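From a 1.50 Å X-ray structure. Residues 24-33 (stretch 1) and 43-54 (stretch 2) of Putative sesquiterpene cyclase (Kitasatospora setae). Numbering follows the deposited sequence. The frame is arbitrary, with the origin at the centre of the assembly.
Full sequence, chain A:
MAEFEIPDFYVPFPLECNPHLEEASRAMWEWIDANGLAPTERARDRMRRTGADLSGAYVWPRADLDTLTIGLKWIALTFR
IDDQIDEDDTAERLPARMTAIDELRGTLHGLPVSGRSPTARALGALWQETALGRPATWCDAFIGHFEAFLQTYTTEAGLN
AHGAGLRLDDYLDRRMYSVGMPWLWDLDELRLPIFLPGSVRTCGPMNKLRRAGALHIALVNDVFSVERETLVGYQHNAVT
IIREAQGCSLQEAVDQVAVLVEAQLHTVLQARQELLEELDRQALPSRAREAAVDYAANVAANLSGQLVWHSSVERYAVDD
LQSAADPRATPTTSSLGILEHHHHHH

Stretch 1, residues 24-33: ASRAMWEWID
Stretch 2 43-54: ARDRMRRTGADL

The apolar centre of the contact is M47, whose CA-to-CB bond points toward stretch 1. With chi1 t, chi2 p and chi3 p, its CG lies 3.5 Å from W29 CH2 and 3.9 Å from I32 CD1. I32 (m, t) is buried and also points toward its partner. The CA-to-CB bond of W29 points sideways relative to stretch 2, but chi1 of -89° and chi2 of 107° carry the six-membered ring to it: CH2 is 3.8 Å from R44 O, which lies at the ring edge, near its plane, and CZ2 is 3.7 Å from R48 CG. R44 CG is 4.0 Å from W29 CZ3, so the aliphatic parts of both arginines lie against the six-membered ring. Extended M28 (t, t, p) sets SD 4.0 Å from A52 CB and CE 4.0 Å from D53 CB, both in helix 52-54; M28 and A52 are buried, and the long, unbranched M28 side chain reaches the alanine methyl.

The W29 and I32 contacts join two roughly antiparallel helices. Helix 24-33 runs at 155° to helix 43-50, their axes 12.6 Å apart at closest approach, and the stretches together bury 381 Å². The separation narrows from 9.1 Å between I32 CA and R44 CA to 5.4 Å between S25 CA and D53 CA. Between the helices of stretch 2, G51 adopts phi/psi 64/42, a positive phi that favours glycine; T50 (p) bonds through OG1 to M47 O at 3.0 Å.

At the polar edge, S25 (t) and D53 (p) point toward each other's stretch, and S25 OG donates to D53 OD2 at 2.6 Å, the direct hydrogen bond across the contact. D53 OD1 accepts from L54 N at 2.9 Å. Water 1 accepts from W29 NE1 (3.1 Å) and donates to D53 OD2 (2.7 Å). At the other end, water 2 donates to D33 OD1 (2.7 Å) and accepts from R44 NE (2.6 Å), bridging opposite charges.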

# COMPACT_ATOMS: atom_id res chain seq x y z
N ALA A 24 -1.89 -11.26 16.61
CA ALA A 24 -2.58 -10.19 15.86
C ALA A 24 -3.67 -10.77 14.95
O ALA A 24 -4.71 -10.17 14.79
CB ALA A 24 -1.61 -9.41 15.04
N SER A 25 -3.40 -11.92 14.33
CA SER A 25 -4.37 -12.59 13.45
C SER A 25 -5.63 -12.97 14.19
O SER A 25 -6.72 -12.74 13.68
CB SER A 25 -3.78 -13.84 12.80
OG SER A 25 -4.76 -14.43 11.96
N ARG A 26 -5.50 -13.48 15.41
CA ARG A 26 -6.71 -13.77 16.22
C ARG A 26 -7.49 -12.48 16.52
O ARG A 26 -8.72 -12.49 16.49
CB ARG A 26 -6.34 -14.49 17.53
CG ARG A 26 -6.16 -16.00 17.39
CD ARG A 26 -6.09 -16.67 18.76
NE ARG A 26 -5.01 -16.14 19.60
CZ ARG A 26 -3.73 -16.53 19.56
NH1 ARG A 26 -3.33 -17.48 18.70
NH2 ARG A 26 -2.83 -15.97 20.37
N ALA A 27 -6.79 -11.37 16.81
CA ALA A 27 -7.48 -10.11 17.07
C ALA A 27 -8.17 -9.62 15.77
O ALA A 27 -9.26 -9.08 15.81
CB ALA A 27 -6.54 -9.06 17.59
N MET A 28 -7.50 -9.78 14.63
CA MET A 28 -8.11 -9.41 13.35
C MET A 28 -9.42 -10.14 13.10
O MET A 28 -10.45 -9.54 12.79
CB MET A 28 -7.15 -9.70 12.23
CG MET A 28 -7.65 -9.32 10.85
SD MET A 28 -6.71 -9.99 9.45
CE MET A 28 -7.11 -11.77 9.60
N TRP A 29 -9.37 -11.46 13.25
CA TRP A 29 -10.55 -12.29 13.03
C TRP A 29 -11.68 -11.99 13.98
O TRP A 29 -12.85 -12.03 13.61
CB TRP A 29 -10.16 -13.77 13.11
CG TRP A 29 -9.78 -14.24 11.84
CD1 TRP A 29 -8.53 -14.53 11.42
CD2 TRP A 29 -10.63 -14.37 10.71
NE1 TRP A 29 -8.55 -14.87 10.11
CE2 TRP A 29 -9.83 -14.79 9.65
CE3 TRP A 29 -12.03 -14.20 10.51
CZ2 TRP A 29 -10.36 -15.08 8.39
CZ3 TRP A 29 -12.55 -14.47 9.27
CH2 TRP A 29 -11.72 -14.91 8.22
N GLU A 30 -11.35 -11.74 15.22
CA GLU A 30 -12.33 -11.26 16.18
C GLU A 30 -13.03 -9.97 15.74
O GLU A 30 -14.25 -9.81 15.85
CB GLU A 30 -11.57 -11.09 17.45
CG GLU A 30 -12.25 -10.37 18.54
CD GLU A 30 -12.20 -11.15 19.81
OE1 GLU A 30 -11.19 -11.85 20.17
OE2 GLU A 30 -13.23 -11.05 20.42
N TRP A 31 -12.25 -9.05 15.18
CA TRP A 31 -12.82 -7.78 14.70
C TRP A 31 -13.70 -8.03 13.47
O TRP A 31 -14.80 -7.44 13.30
CB TRP A 31 -11.69 -6.79 14.43
CG TRP A 31 -12.14 -5.45 13.96
CD1 TRP A 31 -12.53 -4.41 14.73
CD2 TRP A 31 -12.18 -5.00 12.62
NE1 TRP A 31 -12.86 -3.34 13.96
CE2 TRP A 31 -12.64 -3.67 12.64
CE3 TRP A 31 -11.86 -5.58 11.38
CZ2 TRP A 31 -12.81 -2.93 11.49
CZ3 TRP A 31 -12.01 -4.84 10.26
CH2 TRP A 31 -12.48 -3.55 10.30
N ILE A 32 -13.22 -8.89 12.59
CA ILE A 32 -13.97 -9.29 11.40
C ILE A 32 -15.32 -9.87 11.81
O ILE A 32 -16.37 -9.51 11.26
CB ILE A 32 -13.21 -10.31 10.56
CG1 ILE A 32 -12.02 -9.63 9.83
CG2 ILE A 32 -14.12 -11.01 9.57
CD1 ILE A 32 -10.98 -10.63 9.34
N ASP A 33 -15.26 -10.78 12.78
CA ASP A 33 -16.47 -11.45 13.28
C ASP A 33 -17.44 -10.44 13.85
O ASP A 33 -18.58 -10.44 13.46
CB ASP A 33 -16.10 -12.48 14.36
CG ASP A 33 -15.44 -13.74 13.79
OD1 ASP A 33 -15.51 -13.98 12.56
OD2 ASP A 33 -14.86 -14.49 14.61
N ALA A 43 -17.59 -15.92 2.16
CA ALA A 43 -16.82 -14.73 2.47
C ALA A 43 -15.70 -14.96 3.48
O ALA A 43 -14.60 -14.41 3.36
CB ALA A 43 -17.76 -13.64 2.97
N ARG A 44 -16.00 -15.74 4.51
CA ARG A 44 -15.01 -16.17 5.49
C ARG A 44 -13.90 -16.97 4.80
O ARG A 44 -12.73 -16.77 5.07
CB ARG A 44 -15.73 -17.01 6.56
CG ARG A 44 -15.02 -17.25 7.87
CD ARG A 44 -15.97 -17.87 8.89
NE ARG A 44 -17.12 -16.98 9.15
CZ ARG A 44 -18.42 -17.29 8.99
NH1 ARG A 44 -18.84 -18.50 8.59
NH2 ARG A 44 -19.35 -16.38 9.25
N ASP A 45 -14.24 -17.87 3.88
CA ASP A 45 -13.21 -18.63 3.16
C ASP A 45 -12.34 -17.75 2.24
O ASP A 45 -11.11 -17.95 2.15
CB ASP A 45 -13.83 -19.78 2.34
CG ASP A 45 -12.79 -20.76 1.87
OD1 ASP A 45 -12.10 -21.37 2.73
OD2 ASP A 45 -12.63 -20.93 0.64
N ARG A 46 -12.96 -16.80 1.54
CA ARG A 46 -12.20 -15.85 0.70
C ARG A 46 -11.24 -15.07 1.61
O ARG A 46 -10.06 -14.96 1.30
CB ARG A 46 -13.12 -14.87 -0.08
CG ARG A 46 -14.00 -15.55 -1.14
CD ARG A 46 -14.68 -14.58 -2.11
NE ARG A 46 -15.74 -13.79 -1.47
CZ ARG A 46 -17.04 -14.10 -1.43
NH1 ARG A 46 -17.51 -15.21 -2.01
NH2 ARG A 46 -17.89 -13.29 -0.81
N MET A 47 -11.74 -14.57 2.74
CA MET A 47 -10.91 -13.85 3.72
C MET A 47 -9.76 -14.73 4.21
O MET A 47 -8.62 -14.30 4.20
CB MET A 47 -11.73 -13.29 4.89
CG MET A 47 -10.90 -12.41 5.84
SD MET A 47 -10.33 -10.83 5.16
CE MET A 47 -11.82 -9.79 5.37
N ARG A 48 -10.06 -15.96 4.61
CA ARG A 48 -9.01 -16.88 5.04
C ARG A 48 -7.94 -17.04 3.98
O ARG A 48 -6.76 -17.05 4.29
CB ARG A 48 -9.55 -18.28 5.37
CG ARG A 48 -10.19 -18.42 6.72
CD ARG A 48 -10.57 -19.89 6.97
NE ARG A 48 -11.84 -19.98 7.69
CZ ARG A 48 -12.99 -20.40 7.18
NH1 ARG A 48 -13.09 -20.82 5.92
NH2 ARG A 48 -14.06 -20.40 7.96
N ARG A 49 -8.38 -17.18 2.73
CA ARG A 49 -7.49 -17.44 1.62
C ARG A 49 -6.71 -16.22 1.13
O ARG A 49 -5.70 -16.38 0.44
CB ARG A 49 -8.28 -18.08 0.46
CG ARG A 49 -8.64 -19.53 0.72
CD ARG A 49 -9.82 -20.02 -0.11
NE ARG A 49 -9.61 -19.86 -1.55
CZ ARG A 49 -10.50 -19.35 -2.41
NH1 ARG A 49 -11.70 -18.94 -2.01
NH2 ARG A 49 -10.17 -19.26 -3.70
N THR A 50 -7.13 -15.01 1.50
CA THR A 50 -6.39 -13.82 1.04
C THR A 50 -5.05 -13.68 1.75
O THR A 50 -4.18 -12.99 1.26
CB THR A 50 -7.14 -12.49 1.29
OG1 THR A 50 -7.20 -12.19 2.70
CG2 THR A 50 -8.52 -12.55 0.75
N GLY A 51 -4.91 -14.28 2.94
CA GLY A 51 -3.69 -14.09 3.76
C GLY A 51 -3.48 -12.65 4.25
O GLY A 51 -2.34 -12.15 4.27
N ALA A 52 -4.55 -12.01 4.69
CA ALA A 52 -4.47 -10.62 5.18
C ALA A 52 -3.52 -10.47 6.36
O ALA A 52 -2.86 -9.43 6.53
CB ALA A 52 -5.86 -10.11 5.57
N ASP A 53 -3.50 -11.48 7.21
CA ASP A 53 -2.72 -11.44 8.40
C ASP A 53 -1.23 -11.54 7.99
O ASP A 53 -0.42 -10.76 8.44
CB ASP A 53 -3.14 -12.50 9.41
CG ASP A 53 -3.48 -13.86 8.77
OD1 ASP A 53 -3.26 -14.08 7.58
OD2 ASP A 53 -3.97 -14.70 9.53
N LEU A 54 -0.90 -12.51 7.13
CA LEU A 54 0.47 -12.68 6.69
C LEU A 54 0.95 -11.44 5.95
O LEU A 54 2.09 -10.98 6.13
CB LEU A 54 0.62 -13.96 5.83
CG LEU A 54 2.04 -14.31 5.39
CD1 LEU A 54 2.91 -14.58 6.61
CD2 LEU A 54 2.01 -15.53 4.46
O HOH W 1 -6.13 -15.57 8.22
O HOH W 2 -16.54 -14.64 10.12